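Local structure of potential RNA-dependent RNA polymerase (Human picobirnavirus, 5I62) at residues Asp91-Ser94 with Tyr95-Ile99; Lys151-Val154 with Ser155-Ile158; Gln267-Asn270 with Pro271-Ser275. The protein synthesises RNA from an RNA template using ribonucleoside triphosphates and probably serves both transcription and genome replication of a double-stranded RNA virus. All blocks are in the same frame, centred on the assembly; numbering follows the deposited sequence.

Contact 1 of 3, residues Asp91-Ser94 with Tyr95-Ile99; sequences DIDS and YYDSI
Helix 89-97 of the polymerase turns through this contact, where Ser98, four residues after Ser94, folds its hydroxyl back onto the Ser94 carbonyl. Ser94 O takes two bonds, one from Ser98 N at 2.9 Å and one from Ser98 OG at 2.7 Å. The two donors come from opposite faces of the carbonyl plane. Ser98 can supply both because its OG stands beside its own backbone N (chi1 -59°).

One residue earlier, Asp93 O also accepts two bonds: Asp97 N approaches almost head-on along the C=O axis at 2.8 Å, whereas Tyr96 N sits above the carbonyl plane. Asp97 OD2 comes no nearer to Asp93 OD2 than 4.9 Å. The like charges are probably eased by Arg314, which forms a salt bridge with Asp93 OD1 and a cation-pi contact with the Tyr96 ring.

Both tyrosine rings have carbonyl oxygens of the preceding turn at their edges. Tyr95 CD1 lies 3.4 Å from Asp91 O, near the ring plane, and the Tyr95 hydroxyl reaches out to a hydrogen bond with Ser322. The Tyr96 ring has Ile92 O at its edge and runs alongside the Ile92 side chain, pointing the same way; Ile92 CG2 meets Tyr96 CE1 at 4.1 Å.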
loop_
_atom_site.group_PDB
_atom_site.type_symbol
_atom_site.label_atom_id
_atom_site.label_comp_id
_atom_site.label_asym_id
_atom_site.label_seq_id
_atom_site.Cartn_x
_atom_site.Cartn_y
_atom_site.Cartn_z
ATOM N N ASP A 91 -8.867 7.396 14.956
ATOM C CA ASP A 91 -7.990 6.755 13.986
ATOM C C ASP A 91 -6.574 6.649 14.529
ATOM O O ASP A 91 -5.880 5.662 14.269
ATOM C CB ASP A 91 -8.005 7.537 12.676
ATOM C CG ASP A 91 -9.384 7.594 12.051
ATOM O OD1 ASP A 91 -10.187 6.675 12.329
ATOM O OD2 ASP A 91 -9.659 8.546 11.283
ATOM N N ILE A 92 -6.130 7.664 15.279
ATOM C CA ILE A 92 -4.814 7.622 15.912
ATOM C C ILE A 92 -4.804 6.649 17.078
ATOM O O ILE A 92 -3.889 5.825 17.195
ATOM C CB ILE A 92 -4.383 9.022 16.380
ATOM C CG1 ILE A 92 -4.418 10.027 15.234
ATOM C CG2 ILE A 92 -2.989 8.955 17.045
ATOM C CD1 ILE A 92 -4.027 11.414 15.698
ATOM N N ASP A 93 -5.797 6.780 17.975
ATOM C CA ASP A 93 -5.953 5.881 19.114
ATOM C C ASP A 93 -5.801 4.425 18.690
ATOM O O ASP A 93 -5.179 3.622 19.393
ATOM C CB ASP A 93 -7.326 6.071 19.766
ATOM C CG ASP A 93 -7.480 7.415 20.480
ATOM O OD1 ASP A 93 -6.458 8.087 20.748
ATOM O OD2 ASP A 93 -8.644 7.784 20.784
ATOM N N SER A 94 -6.387 4.071 17.542
ATOM C CA SER A 94 -6.390 2.686 17.066
ATOM C C SER A 94 -4.986 2.093 17.001
ATOM O O SER A 94 -4.775 0.929 17.354
ATOM C CB SER A 94 -7.061 2.617 15.693
ATOM O OG SER A 94 -7.233 1.269 15.270
ATOM N N TYR A 95 -4.002 2.891 16.574
ATOM C CA TYR A 95 -2.637 2.377 16.490
ATOM C C TYR A 95 -2.071 2.022 17.856
ATOM O O TYR A 95 -1.210 1.138 17.961
ATOM C CB TYR A 95 -1.726 3.389 15.797
ATOM C CG TYR A 95 -1.913 3.402 14.309
ATOM C CD1 TYR A 95 -2.945 4.117 13.724
ATOM C CD2 TYR A 95 -1.102 2.633 13.495
ATOM C CE1 TYR A 95 -3.135 4.107 12.361
ATOM C CE2 TYR A 95 -1.283 2.608 12.127
ATOM C CZ TYR A 95 -2.301 3.345 11.569
ATOM O OH TYR A 95 -2.473 3.317 10.209
ATOM N N TYR A 96 -2.486 2.737 18.899
ATOM C CA TYR A 96 -1.970 2.518 20.242
ATOM C C TYR A 96 -2.778 1.467 20.990
ATOM O O TYR A 96 -2.224 0.704 21.778
ATOM C CB TYR A 96 -1.982 3.836 21.029
ATOM C CG TYR A 96 -0.948 4.819 20.527
ATOM C CD1 TYR A 96 -1.238 5.683 19.486
ATOM C CD2 TYR A 96 0.327 4.854 21.082
ATOM C CE1 TYR A 96 -0.282 6.578 19.003
ATOM C CE2 TYR A 96 1.290 5.744 20.617
ATOM C CZ TYR A 96 0.980 6.596 19.577
ATOM O OH TYR A 96 1.939 7.472 19.112
ATOM N N ASP A 97 -4.080 1.427 20.751
ATOM C CA ASP A 97 -4.962 0.568 21.527
ATOM C C ASP A 97 -5.143 -0.814 20.907
ATOM O O ASP A 97 -5.442 -1.768 21.625
ATOM C CB ASP A 97 -6.312 1.263 21.698
ATOM C CG ASP A 97 -6.206 2.544 22.523
ATOM O OD1 ASP A 97 -5.256 2.662 23.335
ATOM O OD2 ASP A 97 -7.043 3.451 22.334
ATOM N N SER A 98 -4.946 -0.960 19.599
ATOM C CA SER A 98 -5.249 -2.234 18.958
ATOM C C SER A 98 -4.175 -3.296 19.170
ATOM O O SER A 98 -4.392 -4.446 18.791
ATOM C CB SER A 98 -5.472 -2.048 17.455
ATOM O OG SER A 98 -6.535 -1.137 17.200
ATOM N N ILE A 99 -3.009 -2.948 19.719
ATOM C CA ILE A 99 -1.946 -3.936 19.867
ATOM C C ILE A 99 -2.018 -4.696 21.175
ATOM O O ILE A 99 -1.143 -5.526 21.443
ATOM C CB ILE A 99 -0.550 -3.308 19.744
ATOM C CG1 ILE A 99 -0.375 -2.229 20.826
ATOM C CG2 ILE A 99 -0.355 -2.769 18.327
ATOM C CD1 ILE A 99 1.006 -1.699 20.937
#

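Contact 2 of 3, residues Lys151-Val154 with Ser155-Ile158; sequences KAVV and SKTI
Thr157 has OG1 beside its own backbone N (chi1 -60°), which turns the hydroxyl back toward the preceding turn, where it donates to Val153 O at 2.8 Å. One residue along, Ile158 holds CG1 between its N and carbonyl carbon (chi1 60°), which brings its CD1 to the Val154 side chain. Val154 and Ile158 lie side by side, pointing the same way, with Val154 CG1 and Ile158 CD1 4.0 Å apart.

The hydroxyl bond comes from above the carbonyl plane of Val153. Lys156 N adds a weak bond to the same oxygen, Val153 O, at 3.1 Å. Val154 O is gripped twice, by Ile158 N nearly straight on at 3.1 Å and by Thr157 N from above the carbonyl plane at 2.9 Å.

Residues of helix 208-228, Phe208 and Ile212, touch Thr157, while Val133 of helix 129-135 touches both Val154 and Ile158. A threonine hydroxyl bonded to the carbonyl four residues back is a familiar helical side-chain-to-backbone motif; here it sits in a short, kinked, weakly bonded helix, 150-157, that leads into strand 160-165.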
loop_
_atom_site.group_PDB
_atom_site.type_symbol
_atom_site.label_atom_id
_atom_site.label_comp_id
_atom_site.label_asym_id
_atom_site.label_seq_id
_atom_site.Cartn_x
_atom_site.Cartn_y
_atom_site.Cartn_z
ATOM N N LYS A 151 16.042 15.584 -0.958
ATOM C CA LYS A 151 17.173 15.983 -1.784
ATOM C C LYS A 151 17.926 17.151 -1.154
ATOM O O LYS A 151 19.161 17.193 -1.171
ATOM C CB LYS A 151 16.649 16.338 -3.174
ATOM C CG LYS A 151 17.681 16.498 -4.261
ATOM C CD LYS A 151 16.974 16.884 -5.552
ATOM C CE LYS A 151 17.735 16.368 -6.763
ATOM N NZ LYS A 151 18.153 17.467 -7.682
ATOM N N ALA A 152 17.184 18.075 -0.536
ATOM C CA ALA A 152 17.743 19.296 0.021
ATOM C C ALA A 152 18.535 19.075 1.305
ATOM O O ALA A 152 19.319 19.947 1.687
ATOM C CB ALA A 152 16.617 20.288 0.290
ATOM N N VAL A 153 18.337 17.959 2.006
ATOM C CA VAL A 153 18.854 17.823 3.363
ATOM C C VAL A 153 19.749 16.600 3.533
ATOM O O VAL A 153 20.103 16.250 4.659
ATOM C CB VAL A 153 17.708 17.823 4.393
ATOM C CG1 VAL A 153 16.981 19.171 4.388
ATOM C CG2 VAL A 153 16.715 16.632 4.130
ATOM N N VAL A 154 20.145 15.956 2.433
ATOM C CA VAL A 154 20.959 14.743 2.532
ATOM C C VAL A 154 22.227 15.013 3.333
ATOM O O VAL A 154 22.582 14.253 4.252
ATOM C CB VAL A 154 21.297 14.196 1.132
ATOM C CG1 VAL A 154 22.342 13.111 1.231
ATOM C CG2 VAL A 154 20.047 13.661 0.445
ATOM N N SER A 155 22.918 16.119 3.010
ATOM C CA SER A 155 24.208 16.380 3.633
ATOM C C SER A 155 24.049 16.694 5.113
ATOM O O SER A 155 24.971 16.460 5.894
ATOM C CB SER A 155 24.929 17.527 2.923
ATOM O OG SER A 155 24.181 18.727 3.045
ATOM N N LYS A 156 22.895 17.213 5.515
ATOM C CA LYS A 156 22.620 17.458 6.926
ATOM C C LYS A 156 22.147 16.212 7.668
ATOM O O LYS A 156 22.068 16.235 8.901
ATOM C CB LYS A 156 21.559 18.544 7.070
ATOM C CG LYS A 156 21.971 19.897 6.516
ATOM C CD LYS A 156 20.958 20.950 6.941
ATOM C CE LYS A 156 20.467 21.762 5.760
ATOM N NZ LYS A 156 19.231 22.541 6.087
ATOM N N THR A 157 21.814 15.138 6.954
ATOM C CA THR A 157 21.189 13.967 7.555
ATOM C C THR A 157 22.175 12.834 7.794
ATOM O O THR A 157 22.176 12.230 8.871
ATOM C CB THR A 157 20.024 13.480 6.678
ATOM O OG1 THR A 157 19.066 14.523 6.556
ATOM C CG2 THR A 157 19.323 12.262 7.323
ATOM N N ILE A 158 23.010 12.527 6.810
ATOM C CA ILE A 158 23.962 11.429 6.957
ATOM C C ILE A 158 25.373 11.959 7.254
ATOM O O ILE A 158 25.708 13.054 6.842
ATOM C CB ILE A 158 23.955 10.527 5.710
ATOM C CG1 ILE A 158 24.340 11.305 4.462
ATOM C CG2 ILE A 158 22.580 9.884 5.524
ATOM C CD1 ILE A 158 24.491 10.402 3.218
#

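Contact 3 of 3, residues Gln267-Asn270 with Pro271-Ser275; sequences QHFN and PTCQS
Asn270 caps the N-terminus of helix 271-284 through OD1, which accepts from Cys273 N and Thr272 N. With chi1 57° its CG stands between its own N and carbonyl carbon, which swings OD1 over the first turn. Cys273 N donates to Asn270 OD1 at 3.0 Å with an N-H...O angle of 167°, the straighter of the two capping bonds. Thr272 N is also 3.0 Å from Asn270 OD1, but its bond is bent and weak. The other end of the same amide is taken as well, by His380 O at ND2, so both ends of the Asn270 amide are bonded, which should restrict its rotation. Asn270 O then begins the regular helical pattern, accepting Gln274 N at 2.9 Å. Pro271 occupies the first helical position, where it has no N-H to offer.

A second side-chain-to-backbone bond runs from Gln274. The extended Gln274 reaches back past the cap so that NE2 donates to Phe269 O at 2.9 Å, on a lone pair in the carbonyl plane and with that oxygen also lying in the glutamine's amide plane. Phe269 itself is the centre of an inverse gamma turn.

The third kind of interaction is aromatic packing. Cys273 CB sits 3.7 Å from the centroid of the Phe269 ring and only 5° off its normal, a CH-pi contact squarely over one face. The sulfur is farther away: Cys273 SG lies 4.7 Å from the same centroid.

Together these contacts join the loop after strand 257-261 to helix 271-284, in the catalytic region, a strand-to-helix connection consistent with polymerase motif A. Phe269 also packs on Glu331 and Val334 of helix 327-345, and Thr272 OG1 bonds Gln103 beyond helix 89-97.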
loop_
_atom_site.group_PDB
_atom_site.type_symbol
_atom_site.label_atom_id
_atom_site.label_comp_id
_atom_site.label_asym_id
_atom_site.label_seq_id
_atom_site.Cartn_x
_atom_site.Cartn_y
_atom_site.Cartn_z
ATOM N N GLN A 267 -2.658 -1.406 12.467
ATOM C CA GLN A 267 -2.942 -1.035 13.848
ATOM C C GLN A 267 -2.811 -2.228 14.789
ATOM O O GLN A 267 -2.450 -2.060 15.958
ATOM C CB GLN A 267 -4.338 -0.428 13.949
ATOM C CG GLN A 267 -4.562 0.911 13.212
ATOM C CD GLN A 267 -4.923 0.755 11.740
ATOM O OE1 GLN A 267 -4.528 -0.209 11.082
ATOM N NE2 GLN A 267 -5.697 1.707 11.224
ATOM N N HIS A 268 -3.110 -3.428 14.306
ATOM C CA HIS A 268 -3.084 -4.625 15.137
ATOM C C HIS A 268 -1.752 -5.353 15.077
ATOM O O HIS A 268 -1.629 -6.442 15.658
ATOM C CB HIS A 268 -4.196 -5.594 14.713
ATOM C CG HIS A 268 -5.577 -5.143 15.075
ATOM N ND1 HIS A 268 -6.294 -4.257 14.306
ATOM C CD2 HIS A 268 -6.385 -5.481 16.109
ATOM C CE1 HIS A 268 -7.473 -4.046 14.863
ATOM N NE2 HIS A 268 -7.554 -4.777 15.957
ATOM N N PHE A 269 -0.763 -4.810 14.365
ATOM C CA PHE A 269 0.512 -5.512 14.183
ATOM C C PHE A 269 1.303 -5.371 15.483
ATOM O O PHE A 269 2.173 -4.514 15.639
ATOM C CB PHE A 269 1.258 -4.967 12.968
ATOM C CG PHE A 269 2.221 -5.942 12.360
ATOM C CD1 PHE A 269 1.774 -6.954 11.515
ATOM C CD2 PHE A 269 3.567 -5.857 12.638
ATOM C CE1 PHE A 269 2.666 -7.862 10.958
ATOM C CE2 PHE A 269 4.471 -6.773 12.095
ATOM C CZ PHE A 269 4.025 -7.761 11.245
ATOM N N ASN A 270 1.005 -6.272 16.416
ATOM C CA ASN A 270 1.326 -6.142 17.833
ATOM C C ASN A 270 2.709 -6.736 18.121
ATOM O O ASN A 270 3.376 -7.250 17.232
ATOM C CB ASN A 270 0.210 -6.809 18.630
ATOM C CG ASN A 270 0.029 -8.273 18.237
ATOM O OD1 ASN A 270 1.000 -9.016 18.095
ATOM N ND2 ASN A 270 -1.218 -8.679 18.049
ATOM N N PRO A 271 3.175 -6.683 19.378
ATOM C CA PRO A 271 4.529 -7.175 19.673
ATOM C C PRO A 271 4.719 -8.655 19.401
ATOM O O PRO A 271 5.854 -9.082 19.193
ATOM C CB PRO A 271 4.706 -6.856 21.164
ATOM C CG PRO A 271 3.846 -5.622 21.376
ATOM C CD PRO A 271 2.629 -5.899 20.515
ATOM N N THR A 272 3.648 -9.450 19.398
ATOM C CA THR A 272 3.799 -10.846 19.016
ATOM C C THR A 272 4.134 -10.953 17.535
ATOM O O THR A 272 5.095 -11.632 17.154
ATOM C CB THR A 272 2.522 -11.615 19.368
ATOM O OG1 THR A 272 2.285 -11.508 20.776
ATOM C CG2 THR A 272 2.663 -13.082 19.006
ATOM N N CYS A 273 3.376 -10.246 16.690
ATOM C CA CYS A 273 3.686 -10.192 15.264
ATOM C C CYS A 273 5.078 -9.622 15.020
ATOM O O CYS A 273 5.824 -10.125 14.175
ATOM C CB CYS A 273 2.655 -9.353 14.516
ATOM S SG CYS A 273 1.005 -10.034 14.542
ATOM N N GLN A 274 5.430 -8.553 15.741
ATOM C CA GLN A 274 6.730 -7.919 15.556
ATOM C C GLN A 274 7.866 -8.901 15.836
ATOM O O GLN A 274 8.881 -8.920 15.127
ATOM C CB GLN A 274 6.840 -6.690 16.464
ATOM C CG GLN A 274 5.862 -5.557 16.148
ATOM C CD GLN A 274 5.635 -4.621 17.359
ATOM O OE1 GLN A 274 6.543 -4.405 18.166
ATOM N NE2 GLN A 274 4.411 -4.083 17.484
ATOM N N SER A 275 7.720 -9.729 16.875
ATOM C CA SER A 275 8.818 -10.630 17.202
ATOM C C SER A 275 8.993 -11.696 16.130
ATOM O O SER A 275 10.098 -12.210 15.957
ATOM C CB SER A 275 8.606 -11.273 18.572
ATOM O OG SER A 275 7.466 -12.101 18.519
#

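In the fold
Contacts 1 and 3 are neighbours, their centres about 12 Å apart, and they touch through packing: Gln267 O lies 3.2 Å from Ile99 CG2 and 3.4 Å from Ser98 CB, and Ser94 OG is 3.4 Å from Gln267 CG. The C-terminal part of helix 89-97 and the residues after it are thus set against the loop that follows strand 257-261, which belongs to the antiparallel sheet with the 355-357 and 360-363 hairpin. By comparison with related polymerases, that sheet probably belongs to the catalytic palm. Contact 2 stands apart, its centre about 32 Å from each of the others and its nearest atoms about 22 Å from contact 1 and 24 Å from contact 3.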